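Local coordinates for OxyA protein (Actinoplanes teichomyceticus, PDB 5HH3) that probably acts as a haem-dependent cytochrome P450 monooxygenase, carrying out phenolic coupling to cyclise the peptide during glycopeptide antibiotic biosynthesis, at residues R113-F118 against R351-L356; Y60-Q65 against V297-H302; I279-T284 against D327-T332. One frame throughout, in Å; residues are numbered along the deposited sequence.

Interaction 1: R113-F118 against R351-L356. With HEM (protoporphyrin IX containing Fe), chain G.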
loop_
_atom_site.group_PDB
_atom_site.type_symbol
_atom_site.label_atom_id
_atom_site.label_comp_id
_atom_site.label_asym_id
_atom_site.label_seq_id
_atom_site.Cartn_x
_atom_site.Cartn_y
_atom_site.Cartn_z
ATOM N N ARG B 113 37.035 13.644 2.148
ATOM C CA ARG B 113 38.086 13.598 3.168
ATOM C C ARG B 113 37.709 12.731 4.366
ATOM O O ARG B 113 38.564 12.086 4.977
ATOM C CB ARG B 113 38.452 15.011 3.652
ATOM C CG ARG B 113 39.166 15.865 2.607
ATOM C CD ARG B 113 39.995 16.974 3.248
ATOM N NE ARG B 113 40.467 17.947 2.256
ATOM C CZ ARG B 113 41.292 18.969 2.504
ATOM N NH1 ARG B 113 41.775 19.186 3.729
ATOM N NH2 ARG B 113 41.646 19.786 1.511
ATOM N N ARG B 114 36.431 12.729 4.705
ATOM C CA ARG B 114 35.935 11.902 5.798
ATOM C C ARG B 114 36.019 10.397 5.505
ATOM O O ARG B 114 36.376 9.604 6.386
ATOM C CB ARG B 114 34.524 12.345 6.152
ATOM C CG ARG B 114 34.535 13.705 6.859
ATOM C CD ARG B 114 34.513 13.491 8.357
ATOM N NE ARG B 114 33.298 12.736 8.624
ATOM C CZ ARG B 114 33.067 11.928 9.651
ATOM N NH1 ARG B 114 33.971 11.759 10.632
ATOM N NH2 ARG B 114 31.877 11.305 9.696
ATOM N N MET B 115 35.724 10.016 4.263
ATOM C CA MET B 115 35.824 8.616 3.846
ATOM C C MET B 115 37.262 8.092 3.762
ATOM O O MET B 115 37.513 6.942 4.129
ATOM C CB MET B 115 35.048 8.398 2.545
ATOM C CG MET B 115 33.563 8.697 2.701
ATOM S SD MET B 115 32.758 7.652 3.937
ATOM C CE MET B 115 32.787 8.565 5.468
ATOM N N GLN B 116 38.204 8.939 3.347
ATOM C CA GLN B 116 39.635 8.603 3.399
ATOM C C GLN B 116 40.109 8.252 4.815
ATOM O O GLN B 116 40.880 7.321 5.003
ATOM C CB GLN B 116 40.478 9.774 2.899
ATOM C CG GLN B 116 40.359 10.066 1.408
ATOM C CD GLN B 116 40.881 11.455 1.029
ATOM O OE1 GLN B 116 41.522 12.141 1.828
ATOM N NE2 GLN B 116 40.586 11.877 -0.195
ATOM N N LYS B 117 39.658 9.023 5.799
ATOM C CA LYS B 117 39.993 8.768 7.203
ATOM C C LYS B 117 39.397 7.481 7.769
ATOM O O LYS B 117 39.998 6.849 8.625
ATOM C CB LYS B 117 39.575 9.950 8.074
ATOM C CG LYS B 117 40.500 11.137 7.900
ATOM C CD LYS B 117 40.050 12.338 8.702
ATOM C CE LYS B 117 40.996 13.509 8.467
ATOM N NZ LYS B 117 41.013 13.944 7.036
ATOM N N PHE B 118 38.207 7.114 7.301
ATOM C CA PHE B 118 37.505 5.933 7.779
ATOM C C PHE B 118 38.051 4.628 7.157
ATOM O O PHE B 118 37.835 3.557 7.702
ATOM C CB PHE B 118 36.010 6.118 7.482
ATOM C CG PHE B 118 35.094 5.167 8.211
ATOM C CD1 PHE B 118 35.174 5.007 9.591
ATOM C CD2 PHE B 118 34.095 4.486 7.516
ATOM C CE1 PHE B 118 34.320 4.149 10.253
ATOM C CE2 PHE B 118 33.236 3.621 8.179
ATOM C CZ PHE B 118 33.355 3.454 9.548
ATOM N N ARG B 351 26.342 7.545 -0.700
ATOM C CA ARG B 351 27.010 6.857 -1.806
ATOM C C ARG B 351 28.477 6.607 -1.473
ATOM O O ARG B 351 28.972 5.493 -1.636
ATOM C CB ARG B 351 26.895 7.631 -3.132
ATOM C CG ARG B 351 27.754 7.070 -4.270
ATOM C CD ARG B 351 27.420 7.705 -5.613
ATOM N NE ARG B 351 28.138 7.044 -6.696
ATOM C CZ ARG B 351 27.878 7.166 -7.998
ATOM N NH1 ARG B 351 26.885 7.926 -8.445
ATOM N NH2 ARG B 351 28.606 6.493 -8.867
ATOM N N SER B 352 29.154 7.634 -0.982
ATOM C CA SER B 352 30.586 7.555 -0.764
ATOM C C SER B 352 30.952 6.567 0.379
ATOM O O SER B 352 31.969 5.885 0.300
ATOM C CB SER B 352 31.180 8.952 -0.544
ATOM O OG SER B 352 30.882 9.419 0.763
ATOM N N LEU B 353 30.126 6.497 1.417
ATOM C CA LEU B 353 30.250 5.476 2.454
ATOM C C LEU B 353 29.992 4.060 1.897
ATOM O O LEU B 353 30.789 3.147 2.138
ATOM C CB LEU B 353 29.304 5.767 3.630
ATOM C CG LEU B 353 29.262 4.760 4.783
ATOM C CD1 LEU B 353 30.642 4.539 5.373
ATOM C CD2 LEU B 353 28.326 5.231 5.884
ATOM N N ALA B 354 28.888 3.883 1.181
ATOM C CA ALA B 354 28.575 2.594 0.580
ATOM C C ALA B 354 29.726 2.113 -0.314
ATOM O O ALA B 354 30.198 0.997 -0.143
ATOM C CB ALA B 354 27.283 2.652 -0.201
ATOM N N GLU B 355 30.225 2.981 -1.197
ATOM C CA GLU B 355 31.304 2.603 -2.111
ATOM C C GLU B 355 32.597 2.249 -1.412
ATOM O O GLU B 355 33.293 1.343 -1.865
ATOM C CB GLU B 355 31.568 3.682 -3.161
ATOM C CG GLU B 355 30.449 3.771 -4.194
ATOM C CD GLU B 355 30.680 4.840 -5.247
ATOM O OE1 GLU B 355 30.068 4.760 -6.329
ATOM O OE2 GLU B 355 31.444 5.789 -4.999
ATOM N N LEU B 356 32.931 2.968 -0.341
ATOM C CA LEU B 356 34.114 2.663 0.478
ATOM C C LEU B 356 34.039 1.254 1.082
ATOM O O LEU B 356 35.020 0.509 1.065
ATOM C CB LEU B 356 34.273 3.692 1.606
ATOM C CG LEU B 356 35.365 3.410 2.639
ATOM C CD1 LEU B 356 36.729 3.364 1.943
ATOM C CD2 LEU B 356 35.367 4.442 3.757
HETATM C CHA HEM G . 18.848 7.958 -1.312
HETATM C CHB HEM G . 21.606 7.162 2.599
HETATM C CHC HEM G . 23.382 3.150 0.495
HETATM C CHD HEM G . 20.686 4.015 -3.407
HETATM C C1A HEM G . 19.424 8.059 -0.068
HETATM C C2A HEM G . 19.061 9.035 0.902
HETATM C C3A HEM G . 19.843 8.821 1.996
HETATM C C4A HEM G . 20.687 7.709 1.715
HETATM C CMA HEM G . 19.811 9.597 3.288
HETATM C CAA HEM G . 18.014 10.117 0.728
HETATM C CBA HEM G . 18.674 11.344 0.101
HETATM C CGA HEM G . 17.726 12.503 -0.161
HETATM O O1A HEM G . 16.488 12.342 -0.289
HETATM O O2A HEM G . 18.194 13.668 -0.271
HETATM C C1B HEM G . 22.337 5.978 2.381
HETATM C C2B HEM G . 23.245 5.397 3.332
HETATM C C3B HEM G . 23.757 4.257 2.751
HETATM C C4B HEM G . 23.121 4.175 1.408
HETATM C CMB HEM G . 23.583 5.934 4.706
HETATM C CAB HEM G . 24.762 3.277 3.234
HETATM C CBB HEM G . 25.515 3.366 4.335
HETATM C C1C HEM G . 22.805 2.998 -0.759
HETATM C C2C HEM G . 23.071 1.947 -1.664
HETATM C C3C HEM G . 22.283 2.191 -2.796
HETATM C C4C HEM G . 21.560 3.409 -2.545
HETATM C CMC HEM G . 24.013 0.781 -1.428
HETATM C CAC HEM G . 22.169 1.424 -4.064
HETATM C CBC HEM G . 22.866 0.344 -4.407
HETATM C C1D HEM G . 19.975 5.173 -3.098
HETATM C C2D HEM G . 19.005 5.735 -4.062
HETATM C C3D HEM G . 18.488 6.830 -3.487
HETATM C C4D HEM G . 19.154 6.921 -2.170
HETATM C CMD HEM G . 18.605 5.231 -5.431
HETATM C CAD HEM G . 17.440 7.743 -4.110
HETATM C CBD HEM G . 15.989 7.279 -3.913
HETATM C CGD HEM G . 15.006 8.255 -4.579
HETATM O O1D HEM G . 13.772 8.104 -4.512
HETATM O O2D HEM G . 15.368 9.244 -5.230
HETATM N NA HEM G . 20.432 7.262 0.437
HETATM N NB HEM G . 22.329 5.236 1.269
HETATM N NC HEM G . 21.931 3.884 -1.322
HETATM N ND HEM G . 20.059 5.937 -1.990
HETATM FE FE HEM G . 21.152 5.612 -0.435
HETATM O O HOH W 1 19.521 4.651 0.485
#
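M115 and F118 of helix 112-136 pack against S352, L353 and L356 at the start of helix 351-368, a buried, mostly apolar helix-helix contact on the proximal (cysteine) side of the haem. The two short axes run nearly parallel, crossing at -26° with a closest approach of 10.0 Å. M115 carries much of the contact. Its chi1 (-62°, CG beside the backbone N) puts CG 3.4 Å from S352 OG, and the turn at chi2 (-60°) puts SD 3.6 Å from L353 CA. S352 OG is hydrogen-bonded to F110 O; towards M115 it makes only a packing contact. Helix 351-368 is the L helix of the P450 fold, which follows directly on the loop carrying C348, the axial ligand of the iron. L353 works on two fronts: CD1 touches F118 CE2 at 3.9 Å, while CD2 reaches the haem vinyl carbon CBB at 3.7 Å. A354, pointing away from helix 112-136, brings its CB to 4.0 Å from haem CMC. L356 CD2 comes in near the plane of the F118 ring, at its edge, 4.0 Å from F118 CD2, and also touches M115 O. F158 of helix 142-159 packs on both M115 and L353.

Interaction 2: Y60-Q65 against V297-H302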
loop_
_atom_site.group_PDB
_atom_site.type_symbol
_atom_site.label_atom_id
_atom_site.label_comp_id
_atom_site.label_asym_id
_atom_site.label_seq_id
_atom_site.Cartn_x
_atom_site.Cartn_y
_atom_site.Cartn_z
ATOM N N TYR B 60 16.996 5.735 -19.894
ATOM C CA TYR B 60 18.111 6.345 -19.136
ATOM C C TYR B 60 18.009 7.870 -19.053
ATOM O O TYR B 60 18.056 8.463 -17.960
ATOM C CB TYR B 60 19.466 5.966 -19.775
ATOM C CG TYR B 60 20.652 6.104 -18.862
ATOM C CD1 TYR B 60 21.373 7.303 -18.754
ATOM C CD2 TYR B 60 21.089 5.018 -18.121
ATOM C CE1 TYR B 60 22.472 7.410 -17.891
ATOM C CE2 TYR B 60 22.180 5.106 -17.273
ATOM C CZ TYR B 60 22.873 6.294 -17.166
ATOM O OH TYR B 60 23.958 6.303 -16.309
ATOM N N ASP B 61 17.865 8.505 -20.204
ATOM C CA ASP B 61 17.814 9.959 -20.250
ATOM C C ASP B 61 16.504 10.505 -19.697
ATOM O O ASP B 61 16.497 11.565 -19.095
ATOM C CB ASP B 61 18.041 10.482 -21.668
ATOM C CG ASP B 61 19.440 10.200 -22.171
ATOM O OD1 ASP B 61 20.403 10.165 -21.378
ATOM O OD2 ASP B 61 19.573 10.024 -23.379
ATOM N N GLU B 62 15.418 9.773 -19.904
ATOM C CA GLU B 62 14.122 10.185 -19.401
ATOM C C GLU B 62 14.092 10.100 -17.861
ATOM O O GLU B 62 13.486 10.933 -17.195
ATOM C CB GLU B 62 13.002 9.343 -20.025
ATOM C CG GLU B 62 12.774 9.632 -21.523
ATOM C CD GLU B 62 13.805 9.003 -22.453
ATOM O OE1 GLU B 62 14.642 8.175 -22.022
ATOM O OE2 GLU B 62 13.777 9.339 -23.643
ATOM N N ILE B 63 14.747 9.089 -17.305
ATOM C CA ILE B 63 14.867 8.977 -15.847
ATOM C C ILE B 63 15.695 10.162 -15.301
ATOM O O ILE B 63 15.331 10.748 -14.293
ATOM C CB ILE B 63 15.473 7.637 -15.408
ATOM C CG1 ILE B 63 14.446 6.520 -15.610
ATOM C CG2 ILE B 63 15.925 7.692 -13.945
ATOM C CD1 ILE B 63 15.048 5.122 -15.534
ATOM N N ARG B 64 16.787 10.516 -15.968
ATOM C CA ARG B 64 17.572 11.692 -15.544
ATOM C C ARG B 64 16.751 12.992 -15.644
ATOM O O ARG B 64 16.854 13.867 -14.790
ATOM C CB ARG B 64 18.870 11.810 -16.340
ATOM C CG ARG B 64 19.856 10.705 -15.988
ATOM C CD ARG B 64 20.969 10.611 -17.017
ATOM N NE ARG B 64 21.702 11.860 -17.115
ATOM C CZ ARG B 64 22.905 12.132 -16.595
ATOM N NH1 ARG B 64 23.608 11.234 -15.888
ATOM N NH2 ARG B 64 23.431 13.346 -16.798
ATOM N N GLN B 65 15.919 13.087 -16.672
ATOM C CA GLN B 65 15.007 14.214 -16.794
ATOM C C GLN B 65 14.002 14.273 -15.634
ATOM O O GLN B 65 13.804 15.331 -15.035
ATOM C CB GLN B 65 14.256 14.134 -18.117
ATOM C CG GLN B 65 13.441 15.358 -18.410
ATOM C CD GLN B 65 12.784 15.315 -19.783
ATOM O OE1 GLN B 65 13.005 14.384 -20.588
ATOM N NE2 GLN B 65 11.982 16.330 -20.062
ATOM N N VAL B 297 4.231 17.785 -17.900
ATOM C CA VAL B 297 5.532 17.671 -18.543
ATOM C C VAL B 297 5.479 16.641 -19.676
ATOM O O VAL B 297 4.931 15.541 -19.516
ATOM C CB VAL B 297 6.634 17.357 -17.496
ATOM C CG1 VAL B 297 6.315 16.113 -16.718
ATOM C CG2 VAL B 297 8.019 17.233 -18.135
ATOM N N ARG B 298 6.047 17.024 -20.812
ATOM C CA ARG B 298 6.222 16.144 -21.958
ATOM C C ARG B 298 7.504 15.347 -21.787
ATOM O O ARG B 298 8.565 15.928 -21.633
ATOM C CB ARG B 298 6.322 16.937 -23.251
ATOM C CG ARG B 298 5.022 17.593 -23.606
ATOM C CD ARG B 298 4.932 17.946 -25.080
ATOM N NE ARG B 298 3.523 18.103 -25.397
ATOM C CZ ARG B 298 2.682 17.099 -25.631
ATOM N NH1 ARG B 298 3.089 15.824 -25.639
ATOM N NH2 ARG B 298 1.413 17.377 -25.867
ATOM N N ILE B 299 7.383 14.027 -21.777
ATOM C CA ILE B 299 8.531 13.128 -21.663
ATOM C C ILE B 299 8.277 11.921 -22.540
ATOM O O ILE B 299 7.188 11.354 -22.525
ATOM C CB ILE B 299 8.781 12.649 -20.228
ATOM C CG1 ILE B 299 9.182 13.848 -19.374
ATOM C CG2 ILE B 299 9.876 11.576 -20.200
ATOM C CD1 ILE B 299 9.562 13.530 -17.957
ATOM N N GLY B 300 9.319 11.504 -23.251
ATOM C CA GLY B 300 9.162 10.590 -24.365
ATOM C C GLY B 300 8.188 11.258 -25.320
ATOM O O GLY B 300 8.284 12.466 -25.621
ATOM N N ASP B 301 7.211 10.470 -25.729
ATOM C CA ASP B 301 6.170 10.902 -26.620
ATOM C C ASP B 301 4.845 10.842 -25.826
ATOM O O ASP B 301 3.839 10.322 -26.324
ATOM C CB ASP B 301 6.183 9.941 -27.813
ATOM C CG ASP B 301 5.145 10.274 -28.847
ATOM O OD1 ASP B 301 4.919 11.480 -29.099
ATOM O OD2 ASP B 301 4.549 9.313 -29.389
ATOM N N HIS B 302 4.877 11.344 -24.581
ATOM C CA HIS B 302 3.752 11.288 -23.660
ATOM C C HIS B 302 3.599 12.587 -22.906
ATOM O O HIS B 302 4.572 13.300 -22.686
ATOM C CB HIS B 302 3.951 10.162 -22.632
ATOM C CG HIS B 302 3.625 8.802 -23.153
ATOM N ND1 HIS B 302 2.348 8.440 -23.530
ATOM C CD2 HIS B 302 4.407 7.717 -23.373
ATOM C CE1 HIS B 302 2.354 7.189 -23.951
ATOM N NE2 HIS B 302 3.589 6.728 -23.863
#
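Q65 lays one face of its flat carboxamide over I299 CG1. The methylene carbon is almost evenly spaced from the amide atoms: CG1 of I299 lies 3.8 Å from Q65 NE2, 3.9 Å from CD and 4.0 Å from OE1. The two side chains reach toward each other tip to tip. Q65 gets there by being stretched out, with CG anti to its backbone N (chi1 -172°) and an extended chain beyond. NE2 of Q65 also approaches R298 O, but at 3.8 Å the pair makes no hydrogen bond. The other flat group, the carboxylate of E62, takes little part; it is the aliphatic stem that touches, with E62 CG 3.7 Å from I299 CG2 as the two side chains slide past each other in opposite directions. Van der Waals packing on the buried I299 thus holds this surface contact. In P450 terms helix 60-68 is the B helix, and it runs at 161° to strand 297-299. That strand pairs with 302-304 in a two-stranded antiparallel hairpin, where I304 packs on V297 and I299, while I63 of the helix turns away to A317 of helix 314-318.

Interaction 3: I279-T284 against D327-T332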
loop_
_atom_site.group_PDB
_atom_site.type_symbol
_atom_site.label_atom_id
_atom_site.label_comp_id
_atom_site.label_asym_id
_atom_site.label_seq_id
_atom_site.Cartn_x
_atom_site.Cartn_y
_atom_site.Cartn_z
ATOM N N ILE B 279 28.311 -2.542 -9.474
ATOM C CA ILE B 279 27.124 -1.781 -9.078
ATOM C C ILE B 279 26.076 -1.704 -10.207
ATOM O O ILE B 279 24.889 -1.944 -9.965
ATOM C CB ILE B 279 27.496 -0.362 -8.578
ATOM C CG1 ILE B 279 28.208 -0.460 -7.224
ATOM C CG2 ILE B 279 26.245 0.498 -8.479
ATOM C CD1 ILE B 279 28.936 0.792 -6.770
ATOM N N ARG B 280 26.512 -1.383 -11.417
ATOM C CA ARG B 280 25.612 -1.363 -12.588
ATOM C C ARG B 280 24.875 -2.688 -12.780
ATOM O O ARG B 280 23.656 -2.714 -12.945
ATOM C CB ARG B 280 26.372 -1.064 -13.888
ATOM C CG ARG B 280 25.464 -0.950 -15.125
ATOM C CD ARG B 280 26.224 -1.112 -16.429
ATOM N NE ARG B 280 26.727 -2.476 -16.611
ATOM C CZ ARG B 280 26.043 -3.505 -17.115
ATOM N NH1 ARG B 280 24.778 -3.381 -17.507
ATOM N NH2 ARG B 280 26.638 -4.686 -17.231
ATOM N N TYR B 281 25.633 -3.773 -12.790
ATOM C CA TYR B 281 25.079 -5.100 -13.066
ATOM C C TYR B 281 24.123 -5.540 -11.971
ATOM O O TYR B 281 23.040 -6.009 -12.275
ATOM C CB TYR B 281 26.193 -6.125 -13.245
ATOM C CG TYR B 281 25.713 -7.490 -13.691
ATOM C CD1 TYR B 281 25.266 -7.698 -14.987
ATOM C CD2 TYR B 281 25.691 -8.558 -12.807
ATOM C CE1 TYR B 281 24.827 -8.952 -15.408
ATOM C CE2 TYR B 281 25.257 -9.806 -13.206
ATOM C CZ TYR B 281 24.836 -9.997 -14.510
ATOM O OH TYR B 281 24.425 -11.225 -14.899
ATOM N N LEU B 282 24.503 -5.362 -10.709
ATOM C CA LEU B 282 23.671 -5.830 -9.596
ATOM C C LEU B 282 22.423 -4.981 -9.329
ATOM O O LEU B 282 21.362 -5.540 -9.027
ATOM C CB LEU B 282 24.482 -5.953 -8.299
ATOM C CG LEU B 282 25.570 -7.028 -8.271
ATOM C CD1 LEU B 282 26.222 -7.065 -6.898
ATOM C CD2 LEU B 282 25.000 -8.389 -8.635
ATOM N N THR B 283 22.583 -3.657 -9.386
ATOM C CA THR B 283 21.495 -2.679 -9.125
ATOM C C THR B 283 20.547 -3.142 -8.016
ATOM O O THR B 283 19.387 -3.489 -8.281
ATOM C CB THR B 283 20.708 -2.343 -10.431
ATOM O OG1 THR B 283 21.635 -1.865 -11.417
ATOM C CG2 THR B 283 19.646 -1.268 -10.175
ATOM N N THR B 284 21.057 -3.162 -6.781
ATOM C CA THR B 284 20.347 -3.774 -5.668
ATOM C C THR B 284 19.227 -2.892 -5.075
ATOM O O THR B 284 18.453 -3.375 -4.259
ATOM C CB THR B 284 21.321 -4.224 -4.549
ATOM O OG1 THR B 284 22.172 -3.139 -4.170
ATOM C CG2 THR B 284 22.179 -5.397 -5.032
ATOM N N ASP B 327 25.424 -6.056 -22.345
ATOM C CA ASP B 327 24.912 -5.931 -20.965
ATOM C C ASP B 327 25.510 -6.915 -19.944
ATOM O O ASP B 327 25.400 -6.681 -18.728
ATOM C CB ASP B 327 23.393 -6.084 -20.962
ATOM C CG ASP B 327 22.797 -5.907 -19.585
ATOM O OD1 ASP B 327 22.920 -4.789 -19.019
ATOM O OD2 ASP B 327 22.225 -6.896 -19.071
ATOM N N ARG B 328 26.143 -7.995 -20.416
ATOM C CA ARG B 328 26.667 -9.026 -19.518
ATOM C C ARG B 328 27.740 -8.451 -18.600
ATOM O O ARG B 328 28.433 -7.479 -18.956
ATOM C CB ARG B 328 27.215 -10.227 -20.295
ATOM C CG ARG B 328 26.132 -11.056 -20.971
ATOM C CD ARG B 328 26.734 -12.157 -21.829
ATOM N NE ARG B 328 25.699 -12.745 -22.689
ATOM C CZ ARG B 328 25.900 -13.305 -23.881
ATOM N NH1 ARG B 328 27.111 -13.380 -24.418
ATOM N NH2 ARG B 328 24.859 -13.783 -24.557
ATOM N N PHE B 329 27.846 -9.015 -17.402
ATOM C CA PHE B 329 28.863 -8.564 -16.435
ATOM C C PHE B 329 30.259 -8.659 -17.048
ATOM O O PHE B 329 30.664 -9.711 -17.501
ATOM C CB PHE B 329 28.799 -9.393 -15.149
ATOM C CG PHE B 329 29.814 -9.008 -14.133
ATOM C CD1 PHE B 329 29.895 -7.701 -13.681
ATOM C CD2 PHE B 329 30.706 -9.955 -13.624
ATOM C CE1 PHE B 329 30.833 -7.333 -12.733
ATOM C CE2 PHE B 329 31.647 -9.596 -12.672
ATOM C CZ PHE B 329 31.723 -8.283 -12.233
ATOM N N ASP B 330 30.961 -7.534 -17.078
ATOM C CA ASP B 330 32.284 -7.445 -17.700
ATOM C C ASP B 330 33.098 -6.456 -16.886
ATOM O O ASP B 330 32.996 -5.241 -17.060
ATOM C CB ASP B 330 32.184 -7.008 -19.157
ATOM C CG ASP B 330 33.550 -6.798 -19.813
ATOM O OD1 ASP B 330 34.594 -7.143 -19.235
ATOM O OD2 ASP B 330 33.578 -6.255 -20.926
ATOM N N ILE B 331 33.914 -7.007 -16.002
ATOM C CA ILE B 331 34.680 -6.230 -15.052
ATOM C C ILE B 331 35.720 -5.279 -15.695
ATOM O O ILE B 331 36.194 -4.361 -15.024
ATOM C CB ILE B 331 35.339 -7.186 -14.023
ATOM C CG1 ILE B 331 35.671 -6.450 -12.729
ATOM C CG2 ILE B 331 36.558 -7.889 -14.611
ATOM C CD1 ILE B 331 35.760 -7.392 -11.549
ATOM N N THR B 332 36.063 -5.493 -16.970
ATOM C CA THR B 332 37.007 -4.628 -17.711
ATOM C C THR B 332 36.324 -3.506 -18.519
ATOM O O THR B 332 37.012 -2.751 -19.203
ATOM C CB THR B 332 37.860 -5.439 -18.720
ATOM O OG1 THR B 332 37.029 -5.865 -19.803
ATOM C CG2 THR B 332 38.517 -6.673 -18.069
HETATM O O HOH W 2 26.371 -11.338 -17.191
#
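R280 is the arginine of the ExxR motif on the K helix of the P450 fold, helix 274-282, and here it grips D327 in the long loop that runs on toward the cysteine loop. It does so end-on with two nitrogens. NH1 of R280 makes a salt bridge to D327 OD1 at 2.8 Å (N-H...O 147°), and NH2 of R280 donates to the backbone D327 O, also at 2.8 Å and straighter at 164°. A bend at chi3 (68°) places NE so that the guanidinium can turn toward the loop. Both acceptors lie close to the guanidinium plane; OD1 is met from above the carboxylate plane, and the two planar groups stand nearly perpendicular. Next along the helix, Y281 offers a ring face to F329: CB of F329 sits over the middle of the Y281 ring, 3.7 Å from its centroid, a CH-pi contact. The two rings themselves meet obliquely. Water 2 accepts from F329 N at 2.8 Å and makes a weak bond with Y281 OH. The second motif residue, E277, takes R280 NH2 in another salt bridge and accepts from D330 N, while R319 pairs with D327 OD2. With an arginine at each oxygen, D327 is probably kept ionised, and the buried charge of R280 is probably balanced largely by D327 and E277, tying the K helix to the loop.

Along the chain the segments come in the order 60-65, 113-118, 279-284, 297-302, 327-332 and 351-356, so interaction 2 interleaves with both others, while interaction 3 falls wholly between the two halves of interaction 1. Interactions 1 and 3 have centres about 22 Å apart and touch where helix 351-368 meets helix 274-282: E355 OE1 lies 4.1 Å from I279 CD1. Interaction 2 stands apart, its centre about 32 Å from interaction 1 and 24 Å from interaction 3, out on the small hairpin. Interactions 1 and 3 thus meet through packing between helices 274-282 and 351-368, whereas interaction 2 attaches the peripheral hairpin to helix 60-68.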